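Local coordinates for collagen adhesin protein (Enterococcus faecalis, PDB 2Z1P), which probably binds host collagen as a cell-wall-anchored surface adhesin, this piece being its ligand-binding region, described by the Collagen Hug model, at residues I19-E24 with S41-E46; D189-D194 with N242-R247; E274-I279 with K292-V297. All coordinates share one frame; numbering follows the deposited sequence.

Contact 1 of 3, residues I19-E24 with S41-E46; sequences IVDKVE and SFSDKE
Asp21 reaches across from the edge strand 20-25 to Ser43 and Lys45. Its CG lies anti to the carbonyl carbon (chi1 -66°), which turns the carboxylate toward the partner strand. Asp21 CB passes 3.8 Å from Ser41 O. CG then comes beside the Ser43 hydroxymethyl group. At the tip, Asp21 OD2 accepts a hydrogen bond from Ser43 OG at 2.8 Å, and the hydroxyl comes from above the carboxylate plane. Asp21 OD1 lies 3.5 Å from Lys45 CE. Its salt bridge to Lys45 NZ is long.

Lys45 bends at three torsions to bring NZ back to three backbone carbonyls. There NZ bonds to Ser43 O and Ser18 O, and weakly to Ile19 O. Ile19 O also takes a nearly straight bond from Ser43 N at 3.1 Å. Ile19 CG2 lies alongside Phe42 CB, 3.8 Å away. Val20 pairs with Phe42, and their side chains share one face of the sheet, where the Phe42 ring continues to Phe110.

Asp21 N bonds to Ser41 O at 3.1 Å, and Ser41 N bonds to Lys22 O at 2.9 Å. Asp21 and Lys22 therefore both stand opposite Ser41. This is a classic beta bulge, set in an antiparallel strand pair at the margin of an Ig-like sheet.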
loop_
_atom_site.group_PDB
_atom_site.type_symbol
_atom_site.label_atom_id
_atom_site.label_comp_id
_atom_site.label_asym_id
_atom_site.label_seq_id
_atom_site.Cartn_x
_atom_site.Cartn_y
_atom_site.Cartn_z
ATOM N N ILE A 19 -10.175 -8.005 29.177
ATOM C CA ILE A 19 -10.114 -6.667 28.602
ATOM C C ILE A 19 -10.295 -6.659 27.088
ATOM O O ILE A 19 -11.117 -5.905 26.565
ATOM C CB ILE A 19 -8.775 -5.978 28.962
ATOM C CG1 ILE A 19 -8.762 -5.643 30.453
ATOM C CG2 ILE A 19 -8.591 -4.710 28.144
ATOM C CD1 ILE A 19 -7.379 -5.680 31.076
ATOM N N VAL A 20 -9.536 -7.500 26.386
ATOM C CA VAL A 20 -9.611 -7.571 24.925
ATOM C C VAL A 20 -11.001 -7.989 24.436
ATOM O O VAL A 20 -11.467 -9.086 24.744
ATOM C CB VAL A 20 -8.577 -8.557 24.374
ATOM C CG1 VAL A 20 -8.413 -8.346 22.889
ATOM C CG2 VAL A 20 -7.262 -8.382 25.106
ATOM N N ASP A 21 -11.657 -7.112 23.680
ATOM C CA ASP A 21 -12.999 -7.385 23.165
ATOM C C ASP A 21 -13.021 -8.063 21.801
ATOM O O ASP A 21 -13.900 -8.877 21.524
ATOM C CB ASP A 21 -13.809 -6.096 23.111
ATOM C CG ASP A 21 -14.089 -5.544 24.485
ATOM O OD1 ASP A 21 -15.120 -5.915 25.092
ATOM O OD2 ASP A 21 -13.253 -4.756 24.972
ATOM N N LYS A 22 -12.064 -7.718 20.944
ATOM C CA LYS A 22 -11.974 -8.342 19.628
ATOM C C LYS A 22 -10.781 -7.864 18.810
ATOM O O LYS A 22 -10.283 -6.755 18.996
ATOM C CB LYS A 22 -13.278 -8.143 18.824
ATOM C CG LYS A 22 -13.535 -6.748 18.303
ATOM C CD LYS A 22 -14.859 -6.643 17.530
ATOM C CE LYS A 22 -14.915 -7.633 16.366
ATOM N NZ LYS A 22 -16.172 -7.499 15.565
ATOM N N VAL A 23 -10.312 -8.752 17.934
ATOM C CA VAL A 23 -9.206 -8.503 17.008
ATOM C C VAL A 23 -9.829 -8.877 15.665
ATOM O O VAL A 23 -9.859 -10.034 15.265
ATOM C CB VAL A 23 -7.963 -9.387 17.321
ATOM C CG1 VAL A 23 -8.393 -10.768 17.771
ATOM C CG2 VAL A 23 -7.062 -9.480 16.097
ATOM N N GLU A 24 -10.339 -7.863 14.987
ATOM C CA GLU A 24 -11.038 -8.027 13.737
ATOM C C GLU A 24 -10.280 -7.631 12.480
ATOM O O GLU A 24 -9.607 -6.597 12.430
ATOM C CB GLU A 24 -12.335 -7.234 13.855
ATOM C CG GLU A 24 -13.007 -6.823 12.581
ATOM C CD GLU A 24 -13.975 -5.680 12.819
ATOM O OE1 GLU A 24 -14.749 -5.361 11.896
ATOM O OE2 GLU A 24 -13.961 -5.094 13.928
ATOM N N SER A 41 -9.942 -3.961 19.536
ATOM C CA SER A 41 -10.687 -3.084 20.429
ATOM C C SER A 41 -10.577 -3.606 21.866
ATOM O O SER A 41 -10.413 -4.806 22.075
ATOM C CB SER A 41 -12.153 -3.049 20.005
ATOM O OG SER A 41 -12.282 -2.672 18.647
ATOM N N PHE A 42 -10.650 -2.721 22.857
ATOM C CA PHE A 42 -10.573 -3.160 24.249
ATOM C C PHE A 42 -11.470 -2.334 25.152
ATOM O O PHE A 42 -11.736 -1.162 24.878
ATOM C CB PHE A 42 -9.135 -3.105 24.755
ATOM C CG PHE A 42 -8.477 -1.787 24.536
ATOM C CD1 PHE A 42 -8.945 -0.644 25.174
ATOM C CD2 PHE A 42 -7.393 -1.681 23.668
ATOM C CE1 PHE A 42 -8.351 0.586 24.956
ATOM C CE2 PHE A 42 -6.786 -0.453 23.440
ATOM C CZ PHE A 42 -7.268 0.684 24.086
ATOM N N SER A 43 -11.932 -2.961 26.230
ATOM C CA SER A 43 -12.825 -2.326 27.202
ATOM C C SER A 43 -12.449 -2.725 28.624
ATOM O O SER A 43 -11.980 -3.842 28.872
ATOM C CB SER A 43 -14.282 -2.742 26.955
ATOM O OG SER A 43 -14.697 -2.447 25.631
ATOM N N ASP A 44 -12.654 -1.807 29.561
ATOM C CA ASP A 44 -12.355 -2.101 30.948
ATOM C C ASP A 44 -13.564 -2.869 31.465
ATOM O O ASP A 44 -14.702 -2.376 31.435
ATOM C CB ASP A 44 -12.131 -0.811 31.750
ATOM C CG ASP A 44 -10.743 -0.748 32.398
ATOM O OD1 ASP A 44 -10.433 0.277 33.043
ATOM O OD2 ASP A 44 -9.963 -1.717 32.265
ATOM N N LYS A 45 -13.307 -4.094 31.910
ATOM C CA LYS A 45 -14.354 -4.963 32.422
ATOM C C LYS A 45 -14.337 -5.001 33.960
ATOM O O LYS A 45 -13.308 -4.737 34.596
ATOM C CB LYS A 45 -14.194 -6.371 31.816
ATOM C CG LYS A 45 -15.410 -6.843 31.007
ATOM C CD LYS A 45 -15.851 -5.817 29.951
ATOM C CE LYS A 45 -15.317 -6.133 28.553
ATOM N NZ LYS A 45 -13.824 -6.192 28.466
ATOM N N GLU A 46 -15.493 -5.311 34.542
ATOM C CA GLU A 46 -15.652 -5.361 35.986
ATOM C C GLU A 46 -14.604 -6.230 36.670
ATOM O O GLU A 46 -13.807 -5.731 37.473
ATOM C CB GLU A 46 -17.066 -5.838 36.328
ATOM C CG GLU A 46 -18.148 -4.812 35.975
ATOM C CD GLU A 46 -19.554 -5.256 36.357
ATOM O OE1 GLU A 46 -20.101 -6.163 35.700
ATOM O OE2 GLU A 46 -20.114 -4.695 37.320
#

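Contact 2 of 3, residues D189-D194 with N242-R247; sequences DISIAD and NLRFYR
Ile190 and Ile192 pack against Phe245 and Leu243 on the buried face of this antiparallel strand pair. Ile192 CD1 meets the edge of the Phe245 ring, in its plane, with Phe245 CE2 at 4.0 Å. Ile190 CB lies 4.0 Å from Phe245 CD2. The Phe245 ring also meets the rings of Phe255 and Phe225. Leu243 CB touches Ile192 CB, and its side chain goes on to Val257 and Leu177. Two pairs of backbone hydrogen bonds fix the register. Ile190 and Phe245 exchange one pair. Ile192 and Leu243 exchange the other, with Leu243 N to Ile192 O at 2.6 Å.

The other face is looser and polar. It carries Ser191, Ala193, Asn242 and Arg244, all partly exposed. Arg244 runs out straight and then bends at chi3 (-69°), which brings NH1 back to Asp189. Arg244 NH1 to Asp189 OD2 is 2.8 Å. The two flat groups are turned 60° apart, and the hydrogen bond in this salt bridge is weak in angle.

Asp189 uses its second oxygen beyond the strand end. Arg247 N gives Asp189 OD1 a bond of 2.9 Å from above the carboxylate plane. OD2 also lies at the edge of the Tyr246 ring.

One carboxylate thus takes both a guanidinium and a backbone N-H. The nearby positive charge would be expected to favour its ionised form. The pairing ties the residue just before strand 190-196 to strand 240-245 and to the residues that follow it.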
loop_
_atom_site.group_PDB
_atom_site.type_symbol
_atom_site.label_atom_id
_atom_site.label_comp_id
_atom_site.label_asym_id
_atom_site.label_seq_id
_atom_site.Cartn_x
_atom_site.Cartn_y
_atom_site.Cartn_z
ATOM N N ASP A 189 2.265 11.060 -30.901
ATOM C CA ASP A 189 2.981 11.083 -29.634
ATOM C C ASP A 189 1.987 10.553 -28.633
ATOM O O ASP A 189 0.811 10.423 -28.962
ATOM C CB ASP A 189 3.339 12.514 -29.261
ATOM C CG ASP A 189 4.578 13.006 -29.962
ATOM O OD1 ASP A 189 5.081 12.297 -30.854
ATOM O OD2 ASP A 189 5.051 14.108 -29.620
ATOM N N ILE A 190 2.445 10.223 -27.432
ATOM C CA ILE A 190 1.533 9.744 -26.406
ATOM C C ILE A 190 1.624 10.736 -25.268
ATOM O O ILE A 190 2.672 10.914 -24.644
ATOM C CB ILE A 190 1.902 8.360 -25.905
ATOM C CG1 ILE A 190 1.950 7.373 -27.077
ATOM C CG2 ILE A 190 0.862 7.903 -24.901
ATOM C CD1 ILE A 190 2.677 6.077 -26.758
ATOM N N SER A 191 0.505 11.384 -25.001
ATOM C CA SER A 191 0.467 12.401 -23.979
ATOM C C SER A 191 -0.271 11.950 -22.735
ATOM O O SER A 191 -1.412 11.506 -22.802
ATOM C CB SER A 191 -0.209 13.649 -24.548
ATOM O OG SER A 191 -0.268 13.596 -25.969
ATOM N N ILE A 192 0.386 12.072 -21.594
ATOM C CA ILE A 192 -0.246 11.706 -20.344
ATOM C C ILE A 192 -0.176 12.893 -19.396
ATOM O O ILE A 192 0.883 13.470 -19.182
ATOM C CB ILE A 192 0.441 10.473 -19.684
ATOM C CG1 ILE A 192 0.257 9.237 -20.579
ATOM C CG2 ILE A 192 -0.155 10.216 -18.293
ATOM C CD1 ILE A 192 1.006 8.006 -20.117
ATOM N N ALA A 193 -1.326 13.275 -18.861
ATOM C CA ALA A 193 -1.401 14.372 -17.916
ATOM C C ALA A 193 -1.728 13.699 -16.584
ATOM O O ALA A 193 -2.809 13.139 -16.411
ATOM C CB ALA A 193 -2.495 15.328 -18.322
ATOM N N ASP A 194 -0.793 13.724 -15.646
ATOM C CA ASP A 194 -1.044 13.066 -14.381
ATOM C C ASP A 194 -1.220 14.052 -13.238
ATOM O O ASP A 194 -0.421 14.971 -13.050
ATOM C CB ASP A 194 0.091 12.081 -14.080
ATOM C CG ASP A 194 -0.276 11.067 -12.998
ATOM O OD1 ASP A 194 -0.624 11.494 -11.876
ATOM O OD2 ASP A 194 -0.208 9.846 -13.261
ATOM N N ASN A 242 3.283 15.843 -16.576
ATOM C CA ASN A 242 2.819 15.552 -17.928
ATOM C C ASN A 242 3.889 14.656 -18.549
ATOM O O ASN A 242 5.069 14.994 -18.545
ATOM C CB ASN A 242 2.673 16.836 -18.755
ATOM C CG ASN A 242 1.706 17.826 -18.137
ATOM O OD1 ASN A 242 0.607 17.465 -17.720
ATOM N ND2 ASN A 242 2.109 19.085 -18.088
ATOM N N LEU A 243 3.481 13.508 -19.071
ATOM C CA LEU A 243 4.440 12.592 -19.652
ATOM C C LEU A 243 4.200 12.376 -21.135
ATOM O O LEU A 243 3.097 12.005 -21.558
ATOM C CB LEU A 243 4.382 11.262 -18.910
ATOM C CG LEU A 243 5.362 10.194 -19.384
ATOM C CD1 LEU A 243 6.777 10.757 -19.410
ATOM C CD2 LEU A 243 5.268 8.992 -18.456
ATOM N N ARG A 244 5.234 12.611 -21.931
ATOM C CA ARG A 244 5.100 12.439 -23.365
ATOM C C ARG A 244 6.128 11.485 -23.922
ATOM O O ARG A 244 7.317 11.585 -23.631
ATOM C CB ARG A 244 5.219 13.782 -24.082
ATOM C CG ARG A 244 5.218 13.665 -25.594
ATOM C CD ARG A 244 5.470 15.017 -26.236
ATOM N NE ARG A 244 4.346 15.930 -26.055
ATOM C CZ ARG A 244 3.237 15.896 -26.789
ATOM N NH1 ARG A 244 3.107 14.998 -27.756
ATOM N NH2 ARG A 244 2.248 16.751 -26.554
ATOM N N PHE A 245 5.641 10.547 -24.720
ATOM C CA PHE A 245 6.482 9.559 -25.385
ATOM C C PHE A 245 6.443 9.968 -26.853
ATOM O O PHE A 245 5.362 10.137 -27.416
ATOM C CB PHE A 245 5.887 8.151 -25.236
ATOM C CG PHE A 245 5.818 7.657 -23.820
ATOM C CD1 PHE A 245 6.849 6.901 -23.287
ATOM C CD2 PHE A 245 4.705 7.927 -23.025
ATOM C CE1 PHE A 245 6.781 6.407 -21.983
ATOM C CE2 PHE A 245 4.625 7.441 -21.722
ATOM C CZ PHE A 245 5.672 6.674 -21.201
ATOM N N TYR A 246 7.606 10.135 -27.472
ATOM C CA TYR A 246 7.653 10.528 -28.877
ATOM C C TYR A 246 7.226 9.379 -29.798
ATOM O O TYR A 246 7.661 8.244 -29.631
ATOM C CB TYR A 246 9.054 11.051 -29.216
ATOM C CG TYR A 246 9.363 12.350 -28.496
ATOM C CD1 TYR A 246 8.423 13.379 -28.455
ATOM C CD2 TYR A 246 10.584 12.549 -27.853
ATOM C CE1 TYR A 246 8.689 14.568 -27.789
ATOM C CE2 TYR A 246 10.864 13.740 -27.182
ATOM C CZ TYR A 246 9.910 14.742 -27.153
ATOM O OH TYR A 246 10.160 15.908 -26.466
ATOM N N ARG A 247 6.361 9.695 -30.756
ATOM C CA ARG A 247 5.801 8.731 -31.700
ATOM C C ARG A 247 6.726 7.709 -32.366
ATOM O O ARG A 247 6.418 6.519 -32.419
ATOM C CB ARG A 247 5.036 9.487 -32.780
ATOM C CG ARG A 247 4.310 8.593 -33.759
ATOM C CD ARG A 247 5.121 8.307 -35.016
ATOM N NE ARG A 247 4.426 7.358 -35.888
ATOM C CZ ARG A 247 4.780 7.089 -37.144
ATOM N NH1 ARG A 247 5.825 7.706 -37.678
ATOM N NH2 ARG A 247 4.101 6.198 -37.868
#

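Contact 3 of 3, residues E274-I279 with K292-V297; sequences ENSYDI and KNTSQV
Tyr277 lays its ring beneath the backbone of Lys292 and Asn293. CG stands between the backbone N and the carbonyl carbon (chi1 70°), and this folds the ring back along the partner strand. Asn293 N sits 3.9 Å above the plane of the Tyr277 ring, over its centre. Tyr277 OH reaches Asn293 CB at 3.6 Å. The Asn293 amide is nearly perpendicular to the ring.

On the face of Ser276 and Thr294, Ser276 OG and Thr294 OG1 form a short hydrogen bond of 2.6 Å, and either could be the donor. Both hydroxyls lie anti to their own carbonyl carbons. Thr294 CG2 is thereby left to pack on Glu274 CB at 3.8 Å.

Asp278 and Lys292 run side by side, pointing the same way. Asp278 puts CG anti to its N (chi1 -169°). Lys292 starts between N and carbonyl carbon and bends at chi3, carrying Lys292 NZ to Asp278 OD1 at 3.1 Å in a salt bridge. The other oxygen, OD2, accepts from Asn290 ND2.

Backbone bonds link Asn275 with Ser295, where Ser295 N to Asn275 O is 2.7 Å, and Tyr277 N with Asn293 O.

The two strands form a beta hairpin. Strand 289-298 is the outermost strand of its sheet, and strand 190-196 flanks 272-281 on the other side. Strand 160-166, of the domain's other five-stranded sheet, packs on the Tyr277 and Ser295 face: Phe160 meets Tyr277 edge-to-face, and Lys162 O accepts from Ser295 OG.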
loop_
_atom_site.group_PDB
_atom_site.type_symbol
_atom_site.label_atom_id
_atom_site.label_comp_id
_atom_site.label_asym_id
_atom_site.label_seq_id
_atom_site.Cartn_x
_atom_site.Cartn_y
_atom_site.Cartn_z
ATOM N N GLU A 274 -4.936 7.910 -4.220
ATOM C CA GLU A 274 -5.327 7.897 -5.619
ATOM C C GLU A 274 -4.420 8.623 -6.601
ATOM O O GLU A 274 -3.572 9.434 -6.229
ATOM C CB GLU A 274 -6.728 8.459 -5.728
ATOM C CG GLU A 274 -7.654 7.817 -4.752
ATOM C CD GLU A 274 -8.973 8.507 -4.692
ATOM O OE1 GLU A 274 -9.872 7.983 -4.012
ATOM O OE2 GLU A 274 -9.117 9.577 -5.316
ATOM N N ASN A 275 -4.597 8.300 -7.873
ATOM C CA ASN A 275 -3.843 8.950 -8.922
ATOM C C ASN A 275 -4.683 8.902 -10.190
ATOM O O ASN A 275 -5.148 7.850 -10.600
ATOM C CB ASN A 275 -2.487 8.281 -9.113
ATOM C CG ASN A 275 -1.539 9.124 -9.949
ATOM O OD1 ASN A 275 -0.326 8.965 -9.887
ATOM N ND2 ASN A 275 -2.096 10.025 -10.737
ATOM N N SER A 276 -4.903 10.066 -10.784
ATOM C CA SER A 276 -5.712 10.164 -11.979
ATOM C C SER A 276 -4.869 10.561 -13.174
ATOM O O SER A 276 -3.841 11.226 -13.028
ATOM C CB SER A 276 -6.802 11.189 -11.743
ATOM O OG SER A 276 -7.463 10.881 -10.534
ATOM N N TYR A 277 -5.303 10.161 -14.364
ATOM C CA TYR A 277 -4.543 10.481 -15.560
ATOM C C TYR A 277 -5.441 10.789 -16.738
ATOM O O TYR A 277 -6.588 10.351 -16.792
ATOM C CB TYR A 277 -3.642 9.296 -15.932
ATOM C CG TYR A 277 -4.407 8.097 -16.446
ATOM C CD1 TYR A 277 -4.924 8.074 -17.743
ATOM C CD2 TYR A 277 -4.685 7.027 -15.615
ATOM C CE1 TYR A 277 -5.702 7.019 -18.193
ATOM C CE2 TYR A 277 -5.463 5.965 -16.054
ATOM C CZ TYR A 277 -5.973 5.966 -17.343
ATOM O OH TYR A 277 -6.759 4.917 -17.766
ATOM N N ASP A 278 -4.911 11.552 -17.683
ATOM C CA ASP A 278 -5.646 11.850 -18.899
ATOM C C ASP A 278 -4.652 11.549 -20.002
ATOM O O ASP A 278 -3.593 12.175 -20.091
ATOM C CB ASP A 278 -6.078 13.309 -18.971
ATOM C CG ASP A 278 -7.071 13.556 -20.088
ATOM O OD1 ASP A 278 -8.197 13.999 -19.789
ATOM O OD2 ASP A 278 -6.737 13.294 -21.262
ATOM N N ILE A 279 -4.986 10.575 -20.836
ATOM C CA ILE A 279 -4.082 10.187 -21.899
ATOM C C ILE A 279 -4.671 10.368 -23.287
ATOM O O ILE A 279 -5.853 10.124 -23.532
ATOM C CB ILE A 279 -3.633 8.718 -21.716
ATOM C CG1 ILE A 279 -2.337 8.464 -22.476
ATOM C CG2 ILE A 279 -4.711 7.778 -22.207
ATOM C CD1 ILE A 279 -1.704 7.120 -22.185
ATOM N N LYS A 292 -9.149 8.635 -19.561
ATOM C CA LYS A 292 -8.726 9.147 -18.281
ATOM C C LYS A 292 -9.323 8.197 -17.246
ATOM O O LYS A 292 -10.200 7.396 -17.566
ATOM C CB LYS A 292 -9.246 10.574 -18.093
ATOM C CG LYS A 292 -10.749 10.686 -18.150
ATOM C CD LYS A 292 -11.184 12.093 -18.495
ATOM C CE LYS A 292 -10.783 12.457 -19.918
ATOM N NZ LYS A 292 -11.222 13.833 -20.308
ATOM N N ASN A 293 -8.837 8.275 -16.013
ATOM C CA ASN A 293 -9.337 7.417 -14.962
ATOM C C ASN A 293 -8.572 7.708 -13.695
ATOM O O ASN A 293 -7.593 8.456 -13.715
ATOM C CB ASN A 293 -9.162 5.957 -15.367
ATOM C CG ASN A 293 -9.846 5.006 -14.419
ATOM O OD1 ASN A 293 -10.917 5.300 -13.902
ATOM N ND2 ASN A 293 -9.242 3.848 -14.201
ATOM N N THR A 294 -9.033 7.115 -12.598
ATOM C CA THR A 294 -8.409 7.282 -11.290
ATOM C C THR A 294 -8.104 5.929 -10.675
ATOM O O THR A 294 -9.004 5.115 -10.487
ATOM C CB THR A 294 -9.333 8.030 -10.325
ATOM O OG1 THR A 294 -9.554 9.356 -10.804
ATOM C CG2 THR A 294 -8.714 8.102 -8.943
ATOM N N SER A 295 -6.836 5.694 -10.358
ATOM C CA SER A 295 -6.417 4.437 -9.754
ATOM C C SER A 295 -6.499 4.547 -8.260
ATOM O O SER A 295 -6.237 5.602 -7.690
ATOM C CB SER A 295 -4.979 4.100 -10.130
ATOM O OG SER A 295 -4.905 3.651 -11.465
ATOM N N GLN A 296 -6.846 3.443 -7.622
ATOM C CA GLN A 296 -6.947 3.420 -6.175
ATOM C C GLN A 296 -5.937 2.456 -5.579
ATOM O O GLN A 296 -5.497 1.512 -6.235
ATOM C CB GLN A 296 -8.344 2.980 -5.762
ATOM C CG GLN A 296 -9.442 3.894 -6.232
ATOM C CD GLN A 296 -10.098 4.622 -5.086
ATOM O OE1 GLN A 296 -11.091 5.318 -5.275
ATOM N NE2 GLN A 296 -9.548 4.465 -3.886
ATOM N N VAL A 297 -5.560 2.710 -4.336
ATOM C CA VAL A 297 -4.646 1.836 -3.612
ATOM C C VAL A 297 -5.165 1.863 -2.185
ATOM O O VAL A 297 -5.132 2.905 -1.534
ATOM C CB VAL A 297 -3.181 2.348 -3.620
ATOM C CG1 VAL A 297 -2.321 1.457 -2.722
ATOM C CG2 VAL A 297 -2.622 2.344 -5.032
#

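Overall arrangement
From the N terminus, contact 1 comes first. It closes a short loop by pairing strands 20-25 and 35-43 in the Ig-like domain. Contact 2 closes a longer loop within the collagen-binding domain, bringing strand 240-245 back beside 190-196. Contact 3 is the hairpin of strands 272-281 and 289-298. The three follow one another in series, and none nests or crosses. Contacts 2 and 3 share one five-stranded sheet, in which 190-196 and 272-281 are neighbours. They touch there, and their centres are about 15 Å apart. Contact 1 lies on the opposite side of the chain's centre from the other two, its own centre about 53 Å from that of contact 2.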